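Local coordinates for uncharacterized protein A6V7T0 (Pseudomonas aeruginosa, PDB 3K12) that is of unknown function but belongs to the YjgF-like (endoribonuclease L-PSP) family of small alpha+beta proteins and assembles as a trimer, at residues 64-69 / 107-112. Sequence-based numbering, arbitrary orientation.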
# COMPACT_ATOMS: atom_id res chain seq x y z
N ARG D 64 -2.10 -3.33 4.65
CA ARG D 64 -2.92 -3.53 3.47
C ARG D 64 -3.36 -4.96 3.49
O ARG D 64 -2.55 -5.88 3.62
CB ARG D 64 -2.08 -3.23 2.22
CG ARG D 64 -2.84 -3.36 0.91
CD ARG D 64 -3.92 -2.27 0.75
NE ARG D 64 -4.48 -2.40 -0.58
CZ ARG D 64 -5.66 -2.92 -0.89
NH1 ARG D 64 -5.99 -3.04 -2.16
NH2 ARG D 64 -6.53 -3.28 0.07
N ILE D 65 -4.67 -5.18 3.42
CA ILE D 65 -5.24 -6.54 3.51
C ILE D 65 -5.91 -6.90 2.21
O ILE D 65 -6.89 -6.24 1.81
CB ILE D 65 -6.26 -6.66 4.66
CG1 ILE D 65 -5.63 -6.21 5.97
CG2 ILE D 65 -6.76 -8.11 4.77
CD1 ILE D 65 -6.62 -6.15 7.19
N LEU D 66 -5.39 -7.92 1.54
CA LEU D 66 -5.93 -8.40 0.27
C LEU D 66 -6.67 -9.69 0.59
O LEU D 66 -6.06 -10.66 1.01
CB LEU D 66 -4.80 -8.61 -0.76
CG LEU D 66 -3.78 -7.48 -0.88
CD1 LEU D 66 -2.64 -7.93 -1.79
CD2 LEU D 66 -4.49 -6.26 -1.49
N LEU D 67 -7.99 -9.68 0.39
CA LEU D 67 -8.85 -10.78 0.81
C LEU D 67 -9.34 -11.52 -0.42
O LEU D 67 -9.84 -10.89 -1.34
CB LEU D 67 -10.00 -10.22 1.65
CG LEU D 67 -11.01 -11.25 2.18
CD1 LEU D 67 -10.42 -12.16 3.26
CD2 LEU D 67 -12.15 -10.46 2.83
N ALA D 68 -9.19 -12.85 -0.46
CA ALA D 68 -9.55 -13.60 -1.67
C ALA D 68 -11.06 -13.74 -1.91
O ALA D 68 -11.49 -13.74 -3.06
CB ALA D 68 -8.88 -14.97 -1.67
N HIS D 69 -11.83 -13.87 -0.82
CA HIS D 69 -13.24 -14.26 -0.90
C HIS D 69 -14.06 -13.44 0.08
O HIS D 69 -13.77 -13.39 1.28
CB HIS D 69 -13.42 -15.75 -0.57
CG HIS D 69 -12.57 -16.66 -1.38
ND1 HIS D 69 -12.78 -16.88 -2.73
CD2 HIS D 69 -11.52 -17.43 -1.03
CE1 HIS D 69 -11.87 -17.74 -3.17
NE2 HIS D 69 -11.10 -18.09 -2.17
N GLU D 107 -3.74 -11.95 2.19
CA GLU D 107 -2.36 -11.54 2.15
C GLU D 107 -2.28 -10.17 2.79
O GLU D 107 -3.17 -9.33 2.55
CB GLU D 107 -1.86 -11.49 0.71
CG GLU D 107 -0.39 -11.02 0.59
CD GLU D 107 0.24 -11.29 -0.78
OE1 GLU D 107 1.41 -10.85 -0.99
OE2 GLU D 107 -0.38 -11.95 -1.64
N MSE D 108 -1.27 -9.94 3.61
CA MSE D 108 -1.10 -8.65 4.31
C MSE D 108 0.25 -8.04 3.98
O MSE D 108 1.25 -8.77 3.81
CB MSE D 108 -1.16 -8.84 5.80
CG MSE D 108 -2.58 -9.20 6.23
SE MSE D 108 -2.73 -9.26 8.16
CE MSE D 108 -4.52 -9.98 8.32
N ILE D 109 0.28 -6.71 3.95
CA ILE D 109 1.50 -5.93 3.67
C ILE D 109 1.61 -4.88 4.76
O ILE D 109 0.62 -4.17 5.05
CB ILE D 109 1.43 -5.22 2.29
CG1 ILE D 109 0.92 -6.16 1.21
CG2 ILE D 109 2.81 -4.65 1.94
CD1 ILE D 109 0.43 -5.44 -0.08
N VAL D 110 2.76 -4.75 5.39
CA VAL D 110 2.85 -4.03 6.64
C VAL D 110 3.91 -2.93 6.66
O VAL D 110 5.03 -3.13 6.15
CB VAL D 110 3.21 -5.02 7.77
CG1 VAL D 110 3.38 -4.33 9.11
CG2 VAL D 110 2.15 -6.13 7.84
N VAL D 111 3.56 -1.80 7.24
CA VAL D 111 4.53 -0.80 7.68
C VAL D 111 4.37 -0.62 9.19
O VAL D 111 3.23 -0.52 9.69
CB VAL D 111 4.32 0.56 6.97
CG1 VAL D 111 5.38 1.55 7.40
CG2 VAL D 111 4.43 0.36 5.48
N ALA D 112 5.50 -0.60 9.91
CA ALA D 112 5.47 -0.53 11.37
C ALA D 112 6.56 0.41 11.87
O ALA D 112 7.47 0.79 11.12
CB ALA D 112 5.64 -1.93 11.98
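Arg64 pairs with Ile109, and Leu66 with Glu107, through both backbone polar groups of each residue, joining strand 60-67 to strand 106-113 in antiparallel fashion. Arg64 N donates to Ile109 O at 2.9 Å. In return, Arg64 O accepts from Ile109 N at 3.0 Å. Two residues on, Leu66 N reaches Glu107 O at 2.8 Å; the N-H...O angle of 176° is almost straight. Leu66 O takes the N-H of Glu107. Between these two hydrogen-bonded pairs lies the non-hydrogen-bonded pair Ile65 and Met108 (a selenomethionine). The backbone of Ile65 turns its polar groups the other way, to Ala93 and Ser95 of strand 91-96, so that from Arg64 to Leu67 successive residues bond to one neighbouring strand and then the other. Arg64 O has a further contact from Met108 CA at 3.2 Å, a CA-H...O approach beside the N-H of Ile109.

The side chains divide between the two faces of the sheet. Ile65 CG1 lies 4.3 Å from Met108 CG on the face covered by helices 35-52 and 73-83. On the other face Arg64 and Ile109 run side by side, with Arg64 CG 4.0 Å from Ile109 CD1. A bend at chi2 (68°) sets CD of Arg64 off the line of the chain, and the guanidinium lies toward strand 91-96, where NH1 bonds to Ser95 OG and NH2 to Ala93 O. Leu66 CD2 sits 3.5 Å above the centre of the guanidinium plane. Glu107 OE1 is hydrogen-bonded to a bound glycerol. Leu66, Glu107 and Ile109 also pack against a second subunit, and Arg64 against Leu66 of the third subunit of the trimer. Such a ladder, with helices on one face and partner subunits on the other, is characteristic of the central sheet in the trimeric YjgF-like fold.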